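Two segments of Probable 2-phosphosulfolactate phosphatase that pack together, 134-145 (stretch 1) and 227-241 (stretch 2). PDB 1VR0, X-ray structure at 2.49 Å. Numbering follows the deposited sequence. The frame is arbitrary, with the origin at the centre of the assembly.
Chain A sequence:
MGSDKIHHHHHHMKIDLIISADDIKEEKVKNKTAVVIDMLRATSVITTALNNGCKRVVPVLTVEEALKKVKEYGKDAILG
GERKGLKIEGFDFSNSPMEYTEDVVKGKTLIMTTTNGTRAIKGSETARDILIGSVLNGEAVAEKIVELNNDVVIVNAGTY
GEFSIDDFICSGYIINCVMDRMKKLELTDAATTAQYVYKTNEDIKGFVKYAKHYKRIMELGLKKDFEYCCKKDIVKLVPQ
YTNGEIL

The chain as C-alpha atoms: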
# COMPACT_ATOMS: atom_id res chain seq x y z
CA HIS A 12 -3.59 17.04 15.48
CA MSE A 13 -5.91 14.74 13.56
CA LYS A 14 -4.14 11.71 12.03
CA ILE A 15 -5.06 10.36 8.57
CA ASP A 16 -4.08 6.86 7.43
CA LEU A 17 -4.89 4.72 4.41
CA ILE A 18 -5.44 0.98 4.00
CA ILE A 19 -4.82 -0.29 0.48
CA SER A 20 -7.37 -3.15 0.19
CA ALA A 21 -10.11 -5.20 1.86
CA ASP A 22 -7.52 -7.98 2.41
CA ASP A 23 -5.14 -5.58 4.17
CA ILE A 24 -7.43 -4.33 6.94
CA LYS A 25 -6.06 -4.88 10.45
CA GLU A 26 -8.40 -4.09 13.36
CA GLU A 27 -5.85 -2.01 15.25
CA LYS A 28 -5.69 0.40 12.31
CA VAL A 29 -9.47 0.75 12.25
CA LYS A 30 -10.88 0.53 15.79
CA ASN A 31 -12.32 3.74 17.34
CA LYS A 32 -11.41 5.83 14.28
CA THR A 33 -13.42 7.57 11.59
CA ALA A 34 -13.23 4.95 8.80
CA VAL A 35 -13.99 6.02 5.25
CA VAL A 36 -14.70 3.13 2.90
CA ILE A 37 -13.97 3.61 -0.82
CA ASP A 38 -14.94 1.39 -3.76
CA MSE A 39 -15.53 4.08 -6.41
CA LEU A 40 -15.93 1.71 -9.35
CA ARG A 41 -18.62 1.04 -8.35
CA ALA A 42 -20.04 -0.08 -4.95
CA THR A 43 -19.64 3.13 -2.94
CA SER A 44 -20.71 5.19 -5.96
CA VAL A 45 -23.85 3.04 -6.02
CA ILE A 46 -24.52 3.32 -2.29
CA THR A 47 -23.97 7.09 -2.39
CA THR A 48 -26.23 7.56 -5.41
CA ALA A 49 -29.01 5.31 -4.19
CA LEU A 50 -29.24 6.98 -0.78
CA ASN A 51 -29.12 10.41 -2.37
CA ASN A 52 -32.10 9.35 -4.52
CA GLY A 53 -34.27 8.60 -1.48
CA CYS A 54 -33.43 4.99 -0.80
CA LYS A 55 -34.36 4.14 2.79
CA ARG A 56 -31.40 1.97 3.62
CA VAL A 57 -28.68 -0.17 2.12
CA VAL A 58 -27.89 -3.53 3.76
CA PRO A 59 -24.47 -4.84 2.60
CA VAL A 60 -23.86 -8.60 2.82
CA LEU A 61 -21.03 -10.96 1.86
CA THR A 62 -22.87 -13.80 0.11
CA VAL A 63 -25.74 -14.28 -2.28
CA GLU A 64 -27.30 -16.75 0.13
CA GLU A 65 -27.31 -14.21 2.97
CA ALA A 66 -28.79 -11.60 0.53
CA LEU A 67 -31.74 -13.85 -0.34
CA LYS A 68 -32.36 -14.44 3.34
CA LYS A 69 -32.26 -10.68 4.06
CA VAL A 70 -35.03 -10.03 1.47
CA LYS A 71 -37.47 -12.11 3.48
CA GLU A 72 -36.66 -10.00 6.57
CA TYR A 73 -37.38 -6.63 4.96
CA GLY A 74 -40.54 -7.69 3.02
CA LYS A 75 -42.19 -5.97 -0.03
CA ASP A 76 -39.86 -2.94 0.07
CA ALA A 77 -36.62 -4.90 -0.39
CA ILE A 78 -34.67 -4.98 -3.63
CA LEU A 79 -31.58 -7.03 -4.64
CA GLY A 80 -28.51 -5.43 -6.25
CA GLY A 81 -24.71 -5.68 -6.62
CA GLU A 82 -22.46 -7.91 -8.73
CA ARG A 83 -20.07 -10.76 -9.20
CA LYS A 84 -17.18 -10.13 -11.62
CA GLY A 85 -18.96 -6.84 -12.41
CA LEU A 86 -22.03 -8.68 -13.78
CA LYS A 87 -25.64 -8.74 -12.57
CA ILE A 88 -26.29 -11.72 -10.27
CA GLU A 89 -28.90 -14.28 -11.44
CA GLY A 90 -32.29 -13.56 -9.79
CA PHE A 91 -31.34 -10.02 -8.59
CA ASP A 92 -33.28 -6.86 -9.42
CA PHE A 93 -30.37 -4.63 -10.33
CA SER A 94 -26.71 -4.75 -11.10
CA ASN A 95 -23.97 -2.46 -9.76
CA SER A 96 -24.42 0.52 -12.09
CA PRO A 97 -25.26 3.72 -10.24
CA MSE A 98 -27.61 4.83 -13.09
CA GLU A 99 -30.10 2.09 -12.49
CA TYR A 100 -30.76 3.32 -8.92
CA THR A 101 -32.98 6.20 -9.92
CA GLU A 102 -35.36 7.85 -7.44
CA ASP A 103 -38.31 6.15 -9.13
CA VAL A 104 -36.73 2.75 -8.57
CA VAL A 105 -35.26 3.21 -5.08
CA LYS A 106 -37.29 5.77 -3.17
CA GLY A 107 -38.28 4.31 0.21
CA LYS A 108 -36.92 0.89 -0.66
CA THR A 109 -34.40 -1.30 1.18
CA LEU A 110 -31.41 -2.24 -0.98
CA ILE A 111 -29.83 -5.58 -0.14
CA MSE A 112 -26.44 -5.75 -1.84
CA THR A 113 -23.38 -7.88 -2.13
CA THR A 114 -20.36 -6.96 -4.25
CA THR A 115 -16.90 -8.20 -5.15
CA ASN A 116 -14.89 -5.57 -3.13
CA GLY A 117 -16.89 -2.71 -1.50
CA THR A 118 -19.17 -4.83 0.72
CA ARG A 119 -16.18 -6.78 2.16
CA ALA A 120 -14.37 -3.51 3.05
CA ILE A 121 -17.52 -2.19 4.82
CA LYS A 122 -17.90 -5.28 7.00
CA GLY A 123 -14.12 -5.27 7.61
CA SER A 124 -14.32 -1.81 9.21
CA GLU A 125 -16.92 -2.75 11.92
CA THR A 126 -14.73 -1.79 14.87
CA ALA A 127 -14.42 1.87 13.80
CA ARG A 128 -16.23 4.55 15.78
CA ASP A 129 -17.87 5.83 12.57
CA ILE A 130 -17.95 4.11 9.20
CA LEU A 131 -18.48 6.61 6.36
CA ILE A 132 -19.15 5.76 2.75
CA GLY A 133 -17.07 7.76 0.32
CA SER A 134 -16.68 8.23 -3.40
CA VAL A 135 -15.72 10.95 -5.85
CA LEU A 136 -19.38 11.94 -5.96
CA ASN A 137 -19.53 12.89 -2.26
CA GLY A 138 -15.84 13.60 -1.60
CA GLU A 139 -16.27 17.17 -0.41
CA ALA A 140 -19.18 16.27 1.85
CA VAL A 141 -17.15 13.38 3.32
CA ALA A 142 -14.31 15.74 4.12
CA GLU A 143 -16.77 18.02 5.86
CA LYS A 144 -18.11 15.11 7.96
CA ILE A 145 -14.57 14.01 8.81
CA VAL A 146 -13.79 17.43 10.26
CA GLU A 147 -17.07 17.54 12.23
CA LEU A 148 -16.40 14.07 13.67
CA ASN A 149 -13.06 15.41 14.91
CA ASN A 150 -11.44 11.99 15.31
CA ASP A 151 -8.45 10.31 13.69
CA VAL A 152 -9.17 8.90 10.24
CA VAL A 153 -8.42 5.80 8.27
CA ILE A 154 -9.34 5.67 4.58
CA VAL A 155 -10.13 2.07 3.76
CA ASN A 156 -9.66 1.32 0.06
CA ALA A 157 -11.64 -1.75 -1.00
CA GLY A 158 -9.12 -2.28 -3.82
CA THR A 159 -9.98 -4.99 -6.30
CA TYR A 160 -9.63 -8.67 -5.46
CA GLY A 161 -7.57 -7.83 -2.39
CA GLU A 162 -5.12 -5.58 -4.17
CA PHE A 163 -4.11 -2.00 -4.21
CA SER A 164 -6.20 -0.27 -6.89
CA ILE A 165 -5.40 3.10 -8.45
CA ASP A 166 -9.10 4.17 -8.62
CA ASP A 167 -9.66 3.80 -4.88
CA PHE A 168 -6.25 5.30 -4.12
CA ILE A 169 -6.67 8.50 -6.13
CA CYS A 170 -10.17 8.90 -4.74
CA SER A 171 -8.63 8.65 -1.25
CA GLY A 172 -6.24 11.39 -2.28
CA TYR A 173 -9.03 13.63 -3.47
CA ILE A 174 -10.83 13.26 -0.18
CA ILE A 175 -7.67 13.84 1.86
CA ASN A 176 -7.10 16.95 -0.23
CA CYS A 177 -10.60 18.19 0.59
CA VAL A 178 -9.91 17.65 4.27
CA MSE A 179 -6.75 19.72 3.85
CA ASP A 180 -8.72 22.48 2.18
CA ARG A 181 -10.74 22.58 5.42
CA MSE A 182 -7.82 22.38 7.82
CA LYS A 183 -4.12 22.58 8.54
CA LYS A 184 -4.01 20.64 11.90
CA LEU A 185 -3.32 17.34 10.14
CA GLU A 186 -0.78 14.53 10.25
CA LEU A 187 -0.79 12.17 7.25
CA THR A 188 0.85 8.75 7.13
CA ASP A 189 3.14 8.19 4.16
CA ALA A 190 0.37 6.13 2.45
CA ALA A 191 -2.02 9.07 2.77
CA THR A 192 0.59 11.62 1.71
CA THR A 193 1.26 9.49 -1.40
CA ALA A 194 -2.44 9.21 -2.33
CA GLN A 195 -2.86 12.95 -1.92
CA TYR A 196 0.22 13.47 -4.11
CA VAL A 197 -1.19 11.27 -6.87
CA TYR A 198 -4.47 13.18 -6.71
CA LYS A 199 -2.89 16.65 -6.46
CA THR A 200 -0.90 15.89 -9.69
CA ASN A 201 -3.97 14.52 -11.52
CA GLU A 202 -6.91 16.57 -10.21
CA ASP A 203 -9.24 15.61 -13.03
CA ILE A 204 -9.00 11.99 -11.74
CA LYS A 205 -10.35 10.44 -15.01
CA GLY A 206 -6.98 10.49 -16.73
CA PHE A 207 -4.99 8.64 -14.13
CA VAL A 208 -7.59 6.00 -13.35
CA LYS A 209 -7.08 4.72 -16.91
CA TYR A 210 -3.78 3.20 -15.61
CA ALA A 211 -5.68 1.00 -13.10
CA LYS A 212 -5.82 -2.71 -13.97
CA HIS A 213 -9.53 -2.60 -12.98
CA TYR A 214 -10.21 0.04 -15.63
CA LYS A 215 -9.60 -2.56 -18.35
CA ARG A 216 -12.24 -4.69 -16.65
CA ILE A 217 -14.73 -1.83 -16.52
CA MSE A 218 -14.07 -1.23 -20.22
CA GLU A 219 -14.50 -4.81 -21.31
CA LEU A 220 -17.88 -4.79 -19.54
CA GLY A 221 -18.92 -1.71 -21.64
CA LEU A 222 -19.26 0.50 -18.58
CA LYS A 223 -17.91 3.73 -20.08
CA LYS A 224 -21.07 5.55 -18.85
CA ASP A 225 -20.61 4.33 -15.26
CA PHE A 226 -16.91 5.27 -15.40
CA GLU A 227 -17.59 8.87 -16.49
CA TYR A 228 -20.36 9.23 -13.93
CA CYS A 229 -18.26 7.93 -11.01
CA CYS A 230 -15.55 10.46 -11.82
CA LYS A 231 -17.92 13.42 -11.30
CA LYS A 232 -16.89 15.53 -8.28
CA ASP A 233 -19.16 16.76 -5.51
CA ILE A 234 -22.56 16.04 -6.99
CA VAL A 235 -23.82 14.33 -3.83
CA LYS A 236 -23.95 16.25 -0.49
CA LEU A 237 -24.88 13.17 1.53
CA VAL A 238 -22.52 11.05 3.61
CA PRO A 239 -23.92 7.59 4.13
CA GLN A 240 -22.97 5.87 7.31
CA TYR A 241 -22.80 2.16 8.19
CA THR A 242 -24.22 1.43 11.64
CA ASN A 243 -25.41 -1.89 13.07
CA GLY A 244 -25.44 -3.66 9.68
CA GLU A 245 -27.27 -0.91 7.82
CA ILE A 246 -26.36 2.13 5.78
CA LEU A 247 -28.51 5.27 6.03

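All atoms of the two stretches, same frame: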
# COMPACT_ATOMS: atom_id res chain seq x y z
N SER A 134 -16.82 8.40 -1.96
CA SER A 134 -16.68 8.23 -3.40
C SER A 134 -16.27 9.57 -3.93
O SER A 134 -16.29 10.58 -3.18
CB SER A 134 -18.03 7.81 -4.01
OG SER A 134 -19.04 8.81 -3.81
N VAL A 135 -15.96 9.63 -5.21
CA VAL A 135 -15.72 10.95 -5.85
C VAL A 135 -16.95 11.83 -5.75
O VAL A 135 -16.85 13.04 -5.53
CB VAL A 135 -15.27 10.81 -7.34
CG1 VAL A 135 -14.93 12.16 -7.95
CG2 VAL A 135 -14.07 9.93 -7.43
N LEU A 136 -18.11 11.21 -5.90
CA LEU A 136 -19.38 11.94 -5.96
C LEU A 136 -19.67 12.73 -4.70
O LEU A 136 -20.24 13.79 -4.78
CB LEU A 136 -20.53 10.96 -6.18
CG LEU A 136 -20.47 10.09 -7.42
CD1 LEU A 136 -21.39 8.88 -7.23
CD2 LEU A 136 -20.84 10.92 -8.63
N ASN A 137 -19.30 12.19 -3.53
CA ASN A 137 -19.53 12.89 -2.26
C ASN A 137 -18.26 13.23 -1.48
O ASN A 137 -18.30 13.45 -0.27
CB ASN A 137 -20.53 12.11 -1.39
CG ASN A 137 -19.95 10.84 -0.81
OD1 ASN A 137 -18.92 10.37 -1.25
ND2 ASN A 137 -20.62 10.28 0.18
N GLY A 138 -17.14 13.33 -2.20
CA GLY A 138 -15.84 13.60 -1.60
C GLY A 138 -15.79 14.82 -0.71
O GLY A 138 -15.39 14.73 0.44
N GLU A 139 -16.25 15.96 -1.21
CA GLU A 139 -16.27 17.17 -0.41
C GLU A 139 -17.11 17.00 0.86
O GLU A 139 -16.70 17.39 1.96
CB GLU A 139 -16.81 18.36 -1.23
CG GLU A 139 -15.94 18.83 -2.39
CD GLU A 139 -14.77 19.75 -1.97
OE1 GLU A 139 -14.64 20.12 -0.80
OE2 GLU A 139 -13.95 20.12 -2.84
N ALA A 140 -18.30 16.43 0.71
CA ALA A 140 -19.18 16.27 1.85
C ALA A 140 -18.57 15.32 2.88
O ALA A 140 -18.74 15.51 4.08
CB ALA A 140 -20.55 15.79 1.40
N VAL A 141 -17.84 14.31 2.41
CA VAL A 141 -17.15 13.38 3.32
C VAL A 141 -16.08 14.11 4.13
O VAL A 141 -15.89 13.85 5.32
CB VAL A 141 -16.48 12.23 2.55
CG1 VAL A 141 -15.63 11.41 3.48
CG2 VAL A 141 -17.52 11.36 1.84
N ALA A 142 -15.36 15.01 3.47
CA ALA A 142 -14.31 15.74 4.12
C ALA A 142 -14.94 16.61 5.20
O ALA A 142 -14.43 16.72 6.30
CB ALA A 142 -13.57 16.55 3.12
N GLU A 143 -16.08 17.20 4.89
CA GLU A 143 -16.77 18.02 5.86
C GLU A 143 -17.21 17.21 7.07
O GLU A 143 -17.06 17.67 8.19
CB GLU A 143 -17.94 18.69 5.20
CG GLU A 143 -18.71 19.50 6.19
CD GLU A 143 -19.54 20.55 5.53
OE1 GLU A 143 -19.00 21.25 4.65
OE2 GLU A 143 -20.73 20.67 5.90
N LYS A 144 -17.71 15.99 6.86
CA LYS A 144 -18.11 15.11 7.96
C LYS A 144 -16.92 14.63 8.81
O LYS A 144 -16.98 14.55 10.04
CB LYS A 144 -18.90 13.92 7.42
CG LYS A 144 -19.49 12.99 8.47
CD LYS A 144 -20.53 13.62 9.32
CE LYS A 144 -20.98 12.64 10.41
NZ LYS A 144 -21.94 13.29 11.39
N ILE A 145 -15.82 14.35 8.14
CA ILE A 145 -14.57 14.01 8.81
C ILE A 145 -14.13 15.06 9.80
O ILE A 145 -13.77 14.74 10.93
CB ILE A 145 -13.47 13.77 7.77
CG1 ILE A 145 -13.67 12.42 7.12
CG2 ILE A 145 -12.10 13.82 8.40
CD1 ILE A 145 -12.82 12.21 5.82
N GLU A 227 -17.57 7.42 -16.41
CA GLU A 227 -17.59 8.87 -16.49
C GLU A 227 -18.40 9.46 -15.35
O GLU A 227 -18.08 10.54 -14.84
CB GLU A 227 -18.22 9.36 -17.79
CG GLU A 227 -17.77 8.64 -19.04
CD GLU A 227 -16.84 9.46 -19.88
OE1 GLU A 227 -17.31 9.88 -20.96
OE2 GLU A 227 -15.66 9.66 -19.47
N TYR A 228 -19.48 8.78 -14.99
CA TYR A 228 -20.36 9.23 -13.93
C TYR A 228 -19.63 9.21 -12.58
O TYR A 228 -19.64 10.19 -11.84
CB TYR A 228 -21.64 8.37 -13.91
CG TYR A 228 -22.49 8.65 -12.72
CD1 TYR A 228 -23.38 9.72 -12.72
CD2 TYR A 228 -22.38 7.89 -11.56
CE1 TYR A 228 -24.16 10.01 -11.60
CE2 TYR A 228 -23.16 8.18 -10.44
CZ TYR A 228 -24.05 9.23 -10.48
OH TYR A 228 -24.84 9.53 -9.39
N CYS A 229 -18.98 8.08 -12.27
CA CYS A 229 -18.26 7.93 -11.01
C CYS A 229 -17.05 8.85 -10.83
O CYS A 229 -16.54 8.99 -9.71
CB CYS A 229 -17.81 6.48 -10.82
SG CYS A 229 -19.20 5.33 -10.71
N CYS A 230 -16.60 9.46 -11.91
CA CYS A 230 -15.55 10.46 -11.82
C CYS A 230 -16.05 11.88 -11.59
O CYS A 230 -15.25 12.79 -11.50
CB CYS A 230 -14.73 10.42 -13.10
SG CYS A 230 -13.76 8.93 -13.22
N LYS A 231 -17.37 12.09 -11.54
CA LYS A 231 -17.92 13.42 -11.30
C LYS A 231 -17.75 13.83 -9.83
O LYS A 231 -18.12 13.10 -8.90
CB LYS A 231 -19.38 13.49 -11.76
CG LYS A 231 -19.54 13.08 -13.23
CD LYS A 231 -20.33 14.05 -14.10
CE LYS A 231 -19.64 14.18 -15.52
NZ LYS A 231 -20.11 15.33 -16.38
N LYS A 232 -17.17 15.00 -9.62
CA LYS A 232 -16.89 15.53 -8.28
C LYS A 232 -18.11 16.15 -7.63
O LYS A 232 -18.85 16.86 -8.28
CB LYS A 232 -15.78 16.61 -8.34
CG LYS A 232 -14.37 16.08 -8.65
CD LYS A 232 -13.37 17.22 -8.81
CE LYS A 232 -11.97 16.70 -8.72
NZ LYS A 232 -11.03 17.74 -9.22
N ASP A 233 -18.32 15.88 -6.35
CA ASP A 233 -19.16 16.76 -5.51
C ASP A 233 -20.55 16.98 -6.05
O ASP A 233 -21.07 18.09 -6.01
CB ASP A 233 -18.46 18.12 -5.35
CG ASP A 233 -19.15 19.04 -4.35
OD1 ASP A 233 -19.62 18.61 -3.26
OD2 ASP A 233 -19.20 20.25 -4.65
N ILE A 234 -21.17 15.93 -6.58
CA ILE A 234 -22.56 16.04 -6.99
C ILE A 234 -23.50 15.49 -5.92
O ILE A 234 -24.70 15.72 -5.97
CB ILE A 234 -22.86 15.42 -8.37
CG1 ILE A 234 -22.75 13.90 -8.37
CG2 ILE A 234 -21.95 16.02 -9.45
CD1 ILE A 234 -23.18 13.33 -9.74
N VAL A 235 -22.98 14.79 -4.93
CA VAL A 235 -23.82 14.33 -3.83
C VAL A 235 -23.34 14.95 -2.52
O VAL A 235 -22.14 14.93 -2.23
CB VAL A 235 -23.82 12.79 -3.78
CG1 VAL A 235 -24.52 12.29 -2.51
CG2 VAL A 235 -24.47 12.23 -5.07
N LYS A 236 -24.26 15.54 -1.76
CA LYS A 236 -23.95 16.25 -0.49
C LYS A 236 -24.21 15.38 0.74
O LYS A 236 -24.10 15.83 1.86
CB LYS A 236 -24.79 17.53 -0.37
CG LYS A 236 -24.72 18.48 -1.57
CD LYS A 236 -23.27 18.80 -2.01
CE LYS A 236 -23.27 19.64 -3.31
NZ LYS A 236 -21.90 20.07 -3.67
N LEU A 237 -24.52 14.13 0.50
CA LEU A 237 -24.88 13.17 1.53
C LEU A 237 -23.68 12.30 1.88
O LEU A 237 -22.89 11.90 0.99
CB LEU A 237 -25.93 12.26 0.93
CG LEU A 237 -27.03 11.82 1.83
CD1 LEU A 237 -27.98 12.97 2.04
CD2 LEU A 237 -27.69 10.64 1.12
N VAL A 238 -23.55 11.97 3.17
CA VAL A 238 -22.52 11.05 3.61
C VAL A 238 -23.13 9.83 4.27
O VAL A 238 -23.35 9.82 5.46
CB VAL A 238 -21.58 11.70 4.60
CG1 VAL A 238 -20.49 10.71 4.99
CG2 VAL A 238 -20.98 12.96 3.99
N PRO A 239 -23.35 8.77 3.50
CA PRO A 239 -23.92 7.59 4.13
C PRO A 239 -23.04 7.01 5.22
O PRO A 239 -21.81 7.16 5.20
CB PRO A 239 -24.04 6.59 2.98
CG PRO A 239 -23.91 7.38 1.74
CD PRO A 239 -23.06 8.56 2.08
N GLN A 240 -23.67 6.35 6.16
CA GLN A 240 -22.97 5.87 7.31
C GLN A 240 -23.45 4.47 7.65
O GLN A 240 -24.65 4.23 7.71
CB GLN A 240 -23.23 6.85 8.43
CG GLN A 240 -22.26 6.74 9.52
CD GLN A 240 -22.09 8.02 10.33
OE1 GLN A 240 -22.60 9.11 9.98
NE2 GLN A 240 -21.34 7.89 11.42
N TYR A 241 -22.51 3.55 7.83
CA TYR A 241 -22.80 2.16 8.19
C TYR A 241 -22.86 2.05 9.71
O TYR A 241 -21.95 2.45 10.41
CB TYR A 241 -21.72 1.23 7.59
CG TYR A 241 -21.83 -0.24 7.97
CD1 TYR A 241 -22.84 -1.03 7.47
CD2 TYR A 241 -20.89 -0.84 8.80
CE1 TYR A 241 -22.95 -2.35 7.81
CE2 TYR A 241 -20.99 -2.18 9.14
CZ TYR A 241 -22.02 -2.92 8.64
OH TYR A 241 -22.16 -4.26 8.97
O HOH W 1 -17.36 8.14 -7.29
O HOH W 2 -19.83 16.29 -2.06

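The irregular segment after the helix that enters the stretch at Glu227 runs past the 135-138 turn and along one side of the first turns of the helix that begins at Gly138, with Leu136 nearest Asp233, Asn137 nearest Val235 and Val141 nearest Val238 by CA position. Most bonds between the stretches form at the type I turn from Val135 to Gly138, whose carbonyls meet amides of the opposing loop. Leu136 O accepts from Val235 N (2.9 Å, nearly linear), while Val135 O takes a weak bond from Asp233 N (3.3 Å) besides a weak one from Gly138 N (3.4 Å) within the turn. The Asn137 side chain works both ways: ND2 donates to Leu237 O (2.9 Å), and OD1 accepts a weak bond from Ser134 N (3.0 Å).

Two waters fill remaining gaps. Water 1 donates to Cys229 O (2.7 Å) and accepts a weak bond from Val135 N (2.9 Å). Water 2 accepts from Ala140 N (3.2 Å), a first-turn helix amide, and donates to Val235 O (2.7 Å) and Asp233 OD1 (2.6 Å). That carboxylate oxygen also forms a salt bridge with Lys236 NZ (2.7 Å), balancing its charge.

Apolar contacts flank this network. Leu136 CD2 lies over one face of the Tyr228 ring and touches Ile234 CD1 (3.5 Å). Farther along the helix, Val238 CG2 packs against Ala140 CB (3.9 Å) and Lys144 CB (4.1 Å).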